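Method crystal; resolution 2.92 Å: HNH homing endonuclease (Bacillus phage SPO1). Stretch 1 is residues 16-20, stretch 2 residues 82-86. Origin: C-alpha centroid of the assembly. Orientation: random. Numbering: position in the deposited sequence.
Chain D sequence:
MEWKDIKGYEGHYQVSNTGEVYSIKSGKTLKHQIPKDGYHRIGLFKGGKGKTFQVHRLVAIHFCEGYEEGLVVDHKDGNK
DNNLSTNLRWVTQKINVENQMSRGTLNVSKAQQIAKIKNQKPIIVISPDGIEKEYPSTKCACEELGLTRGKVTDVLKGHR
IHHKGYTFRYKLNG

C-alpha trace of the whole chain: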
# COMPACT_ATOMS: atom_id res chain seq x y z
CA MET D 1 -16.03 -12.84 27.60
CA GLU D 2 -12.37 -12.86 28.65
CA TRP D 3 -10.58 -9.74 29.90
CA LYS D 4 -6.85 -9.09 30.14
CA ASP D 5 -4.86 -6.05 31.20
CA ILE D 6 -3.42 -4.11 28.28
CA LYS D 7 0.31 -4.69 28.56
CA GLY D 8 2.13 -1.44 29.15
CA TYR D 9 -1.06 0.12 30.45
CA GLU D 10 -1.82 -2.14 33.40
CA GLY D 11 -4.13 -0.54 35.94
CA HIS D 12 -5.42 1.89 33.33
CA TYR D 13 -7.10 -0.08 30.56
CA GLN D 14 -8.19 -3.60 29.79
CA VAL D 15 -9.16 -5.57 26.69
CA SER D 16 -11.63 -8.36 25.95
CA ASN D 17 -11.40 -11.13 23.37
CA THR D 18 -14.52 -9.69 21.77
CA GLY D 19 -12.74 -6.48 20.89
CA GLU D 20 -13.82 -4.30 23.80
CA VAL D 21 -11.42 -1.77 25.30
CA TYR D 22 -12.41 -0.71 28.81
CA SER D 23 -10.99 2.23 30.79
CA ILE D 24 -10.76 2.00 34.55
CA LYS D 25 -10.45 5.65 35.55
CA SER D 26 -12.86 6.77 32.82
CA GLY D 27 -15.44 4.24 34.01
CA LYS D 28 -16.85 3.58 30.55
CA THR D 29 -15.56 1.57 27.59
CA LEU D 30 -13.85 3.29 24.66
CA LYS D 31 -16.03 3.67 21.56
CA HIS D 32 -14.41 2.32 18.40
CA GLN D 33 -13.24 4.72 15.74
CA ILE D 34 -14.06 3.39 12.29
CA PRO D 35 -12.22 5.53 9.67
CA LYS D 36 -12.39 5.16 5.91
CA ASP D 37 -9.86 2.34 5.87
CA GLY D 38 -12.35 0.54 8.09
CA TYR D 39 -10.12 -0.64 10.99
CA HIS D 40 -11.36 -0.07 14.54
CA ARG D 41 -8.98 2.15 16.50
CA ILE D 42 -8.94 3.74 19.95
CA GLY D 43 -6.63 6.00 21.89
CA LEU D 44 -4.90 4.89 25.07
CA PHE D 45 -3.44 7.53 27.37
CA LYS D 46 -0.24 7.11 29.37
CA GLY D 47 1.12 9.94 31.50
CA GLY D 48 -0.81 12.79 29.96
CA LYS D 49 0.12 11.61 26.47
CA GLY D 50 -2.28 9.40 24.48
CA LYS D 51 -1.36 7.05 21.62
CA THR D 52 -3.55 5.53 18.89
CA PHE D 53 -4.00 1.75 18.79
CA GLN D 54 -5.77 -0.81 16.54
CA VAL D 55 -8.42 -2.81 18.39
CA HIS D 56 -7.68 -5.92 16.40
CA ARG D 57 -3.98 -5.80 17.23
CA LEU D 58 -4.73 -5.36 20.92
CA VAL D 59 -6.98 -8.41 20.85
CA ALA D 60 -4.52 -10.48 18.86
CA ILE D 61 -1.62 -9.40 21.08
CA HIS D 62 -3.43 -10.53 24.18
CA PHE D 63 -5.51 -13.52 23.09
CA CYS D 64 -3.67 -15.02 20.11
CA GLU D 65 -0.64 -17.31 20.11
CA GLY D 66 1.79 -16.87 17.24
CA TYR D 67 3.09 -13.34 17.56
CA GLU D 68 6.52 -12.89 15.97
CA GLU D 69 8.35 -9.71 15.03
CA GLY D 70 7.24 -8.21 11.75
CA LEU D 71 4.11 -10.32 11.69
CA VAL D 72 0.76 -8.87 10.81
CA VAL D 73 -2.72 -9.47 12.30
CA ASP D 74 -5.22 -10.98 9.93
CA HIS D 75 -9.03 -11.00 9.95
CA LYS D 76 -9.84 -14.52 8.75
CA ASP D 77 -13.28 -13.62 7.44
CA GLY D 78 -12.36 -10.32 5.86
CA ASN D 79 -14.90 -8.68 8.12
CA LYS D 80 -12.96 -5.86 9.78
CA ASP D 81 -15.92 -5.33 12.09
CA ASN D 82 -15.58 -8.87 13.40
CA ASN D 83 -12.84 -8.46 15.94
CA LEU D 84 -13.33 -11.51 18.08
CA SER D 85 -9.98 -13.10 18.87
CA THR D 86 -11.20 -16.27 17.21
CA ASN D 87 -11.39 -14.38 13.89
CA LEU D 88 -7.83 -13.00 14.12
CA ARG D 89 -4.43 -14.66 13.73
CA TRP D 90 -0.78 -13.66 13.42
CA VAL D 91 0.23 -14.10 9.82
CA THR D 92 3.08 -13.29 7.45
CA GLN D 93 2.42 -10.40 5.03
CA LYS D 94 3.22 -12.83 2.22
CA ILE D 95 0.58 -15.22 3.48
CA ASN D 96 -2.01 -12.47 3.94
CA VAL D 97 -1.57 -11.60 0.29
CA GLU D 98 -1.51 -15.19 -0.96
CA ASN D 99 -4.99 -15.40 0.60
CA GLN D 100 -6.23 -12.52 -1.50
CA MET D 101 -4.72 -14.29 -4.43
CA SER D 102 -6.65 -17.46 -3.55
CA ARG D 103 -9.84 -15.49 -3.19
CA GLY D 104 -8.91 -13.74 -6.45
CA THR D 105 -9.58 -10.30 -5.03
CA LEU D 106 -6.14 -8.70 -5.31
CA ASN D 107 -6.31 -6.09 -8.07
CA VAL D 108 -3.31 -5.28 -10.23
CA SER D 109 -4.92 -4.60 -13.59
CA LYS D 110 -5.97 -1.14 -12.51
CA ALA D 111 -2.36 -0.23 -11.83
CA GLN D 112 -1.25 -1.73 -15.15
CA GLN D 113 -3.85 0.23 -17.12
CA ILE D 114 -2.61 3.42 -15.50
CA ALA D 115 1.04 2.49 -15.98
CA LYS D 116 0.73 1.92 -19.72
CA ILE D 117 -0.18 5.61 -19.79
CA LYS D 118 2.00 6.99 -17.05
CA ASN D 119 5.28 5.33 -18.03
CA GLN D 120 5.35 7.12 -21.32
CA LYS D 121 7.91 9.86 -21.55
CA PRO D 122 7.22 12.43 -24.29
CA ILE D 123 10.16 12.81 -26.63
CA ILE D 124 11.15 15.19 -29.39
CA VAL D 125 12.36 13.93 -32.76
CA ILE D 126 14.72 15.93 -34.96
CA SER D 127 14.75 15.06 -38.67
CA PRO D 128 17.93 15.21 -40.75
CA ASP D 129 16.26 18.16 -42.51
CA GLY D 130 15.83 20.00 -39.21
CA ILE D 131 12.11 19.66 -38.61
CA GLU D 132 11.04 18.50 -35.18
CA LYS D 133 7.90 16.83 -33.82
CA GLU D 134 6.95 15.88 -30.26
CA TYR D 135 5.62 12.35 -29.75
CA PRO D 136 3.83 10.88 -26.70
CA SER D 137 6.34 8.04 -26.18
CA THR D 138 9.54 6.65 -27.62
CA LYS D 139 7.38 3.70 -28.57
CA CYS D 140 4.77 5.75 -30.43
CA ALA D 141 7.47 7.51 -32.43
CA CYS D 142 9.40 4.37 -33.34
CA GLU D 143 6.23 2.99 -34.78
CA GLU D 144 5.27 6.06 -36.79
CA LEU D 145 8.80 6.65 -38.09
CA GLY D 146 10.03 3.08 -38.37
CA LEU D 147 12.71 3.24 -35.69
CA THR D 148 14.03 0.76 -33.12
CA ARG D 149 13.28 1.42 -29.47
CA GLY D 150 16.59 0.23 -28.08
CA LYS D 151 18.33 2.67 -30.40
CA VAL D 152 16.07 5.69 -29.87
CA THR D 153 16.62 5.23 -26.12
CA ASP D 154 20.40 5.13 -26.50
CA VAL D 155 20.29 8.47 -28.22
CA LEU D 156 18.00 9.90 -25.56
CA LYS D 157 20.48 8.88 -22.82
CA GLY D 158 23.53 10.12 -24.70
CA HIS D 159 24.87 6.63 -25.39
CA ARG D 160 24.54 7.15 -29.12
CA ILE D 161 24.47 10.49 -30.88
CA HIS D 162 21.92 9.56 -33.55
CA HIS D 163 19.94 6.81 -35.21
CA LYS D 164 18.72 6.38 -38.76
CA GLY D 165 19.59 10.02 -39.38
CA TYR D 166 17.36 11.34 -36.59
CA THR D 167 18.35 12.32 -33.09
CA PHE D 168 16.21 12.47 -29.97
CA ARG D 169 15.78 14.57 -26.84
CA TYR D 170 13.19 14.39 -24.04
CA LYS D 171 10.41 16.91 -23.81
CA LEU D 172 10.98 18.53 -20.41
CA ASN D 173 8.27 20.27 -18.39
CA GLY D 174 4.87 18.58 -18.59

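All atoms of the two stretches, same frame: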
# COMPACT_ATOMS: atom_id res chain seq x y z
N SER D 16 -10.90 -7.10 25.94
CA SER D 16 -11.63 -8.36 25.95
C SER D 16 -11.46 -9.05 24.60
O SER D 16 -11.25 -8.40 23.58
CB SER D 16 -13.12 -8.13 26.21
OG SER D 16 -13.76 -7.65 25.05
N ASN D 17 -11.56 -10.37 24.60
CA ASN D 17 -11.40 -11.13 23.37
C ASN D 17 -12.47 -10.82 22.33
O ASN D 17 -12.41 -11.29 21.19
CB ASN D 17 -11.41 -12.63 23.69
CG ASN D 17 -12.64 -13.04 24.45
OD1 ASN D 17 -12.91 -14.22 24.60
ND2 ASN D 17 -13.39 -12.06 24.94
N THR D 18 -13.46 -10.03 22.70
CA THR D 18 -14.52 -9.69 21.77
C THR D 18 -14.20 -8.41 21.05
O THR D 18 -14.88 -8.03 20.10
CB THR D 18 -15.85 -9.52 22.49
OG1 THR D 18 -15.77 -8.41 23.37
CG2 THR D 18 -16.17 -10.76 23.28
N GLY D 19 -13.15 -7.73 21.51
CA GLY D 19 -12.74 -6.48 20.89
C GLY D 19 -13.16 -5.26 21.68
O GLY D 19 -13.26 -4.17 21.12
N GLU D 20 -13.42 -5.42 22.97
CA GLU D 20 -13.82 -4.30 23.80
C GLU D 20 -12.63 -3.75 24.59
O GLU D 20 -11.85 -4.51 25.17
CB GLU D 20 -14.92 -4.73 24.78
CG GLU D 20 -16.32 -4.74 24.21
CD GLU D 20 -17.30 -5.47 25.11
OE1 GLU D 20 -17.07 -5.47 26.34
OE2 GLU D 20 -18.29 -6.03 24.60
N ASN D 82 -15.59 -7.68 12.58
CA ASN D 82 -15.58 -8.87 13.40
C ASN D 82 -14.22 -8.97 14.04
O ASN D 82 -13.28 -9.50 13.45
CB ASN D 82 -15.83 -10.11 12.55
CG ASN D 82 -15.57 -11.39 13.30
OD1 ASN D 82 -15.62 -11.40 14.53
ND2 ASN D 82 -15.32 -12.47 12.57
N ASN D 83 -14.11 -8.45 15.25
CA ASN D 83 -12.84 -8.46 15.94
C ASN D 83 -12.74 -9.45 17.09
O ASN D 83 -12.01 -9.23 18.05
CB ASN D 83 -12.48 -7.04 16.39
CG ASN D 83 -12.29 -6.09 15.22
OD1 ASN D 83 -11.50 -6.34 14.32
ND2 ASN D 83 -13.01 -4.99 15.24
N LEU D 84 -13.48 -10.56 17.01
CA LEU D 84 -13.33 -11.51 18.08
C LEU D 84 -11.96 -12.10 17.91
O LEU D 84 -11.47 -12.15 16.79
CB LEU D 84 -14.33 -12.70 18.02
CG LEU D 84 -15.80 -12.45 17.67
CD1 LEU D 84 -16.64 -13.66 18.03
CD2 LEU D 84 -16.32 -11.21 18.36
N SER D 85 -11.31 -12.54 18.98
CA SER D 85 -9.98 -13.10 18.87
C SER D 85 -10.01 -14.33 17.99
O SER D 85 -9.03 -14.64 17.31
CB SER D 85 -9.43 -13.44 20.25
OG SER D 85 -10.25 -14.37 20.92
N THR D 86 -11.11 -15.06 18.01
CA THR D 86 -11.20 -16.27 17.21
C THR D 86 -11.14 -16.01 15.71
O THR D 86 -10.85 -16.92 14.94
CB THR D 86 -12.49 -17.06 17.51
OG1 THR D 86 -13.63 -16.24 17.24
CG2 THR D 86 -12.52 -17.51 18.96

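Residues 16-20, which contain a type I beta turn from S16 to G19, rest against the loop 82-86 of the same chain, with 194 Å² buried between them. The two backbones run antiparallel where they meet: N17 lies nearest S85 (CA-CA 5.1 Å), T18 nearest L84 (CA-CA 4.3 Å) and G19 nearest N83 (CA-CA 5.3 Å). Backbone atoms supply most of the closest approaches between the stretches, though S85 directs its CA-CB bond toward the turn.

S16 does not touch the second stretch but organizes the first. It opens the turn, which is closed by G19 N to S16 O at 2.9 Å, and its own N donates to E20 O, also at 2.9 Å. Its side chain, chi1 in p, braces the same loop: OG accepts from E20 N at 3.1 Å and shares a hydrogen bond with T18 OG1 at 2.7 Å, in which either hydroxyl could be the donor.

N17 supplies the central link. Its carbonyl O, left free by the turn's own bonding, accepts the one hydrogen bond between the stretches, from S85 N at 2.8 Å with an N-H...O angle of 144°. The same oxygen lies 3.3 Å from L84 CA, a CA-H...O contact that adds a weaker electrostatic attraction beside the amide. The OG of S85 comes 3.5 Å from N17 CB, a van der Waals contact that sets the serine side chain against that of N17.

T18 points its CA-CB bond away from the loop, and its OG1 is engaged by S16 OG. Its closest approach to L84 is through its carbonyl: T18 O is 3.9 Å from L84 CD2, while T18 CB approaches that methyl only to 4.5 Å. These are loose van der Waals contacts at an exposed leucine, the closer of them between a carbonyl oxygen and a methyl. T18 O also lies 3.7 Å from N83 O; two carbonyl oxygens cannot hydrogen-bond to each other, so this is proximity without a bond.

G19 passes close to N83, its N 3.9 Å from N83 O while its hydrogen is committed to S16 O. Phi/psi of 102/22 would jam a CB against the preceding carbonyl, which by itself calls for glycine; a CB here would also sit a tight 3.3 Å from N83 CB. Within the loop, L84 N makes a weak hydrogen bond to N82 OD1 at 3.4 Å, tying the backbone just before S85.

E20 lies beyond the contact, its bonds to S16 closing the base of the turn.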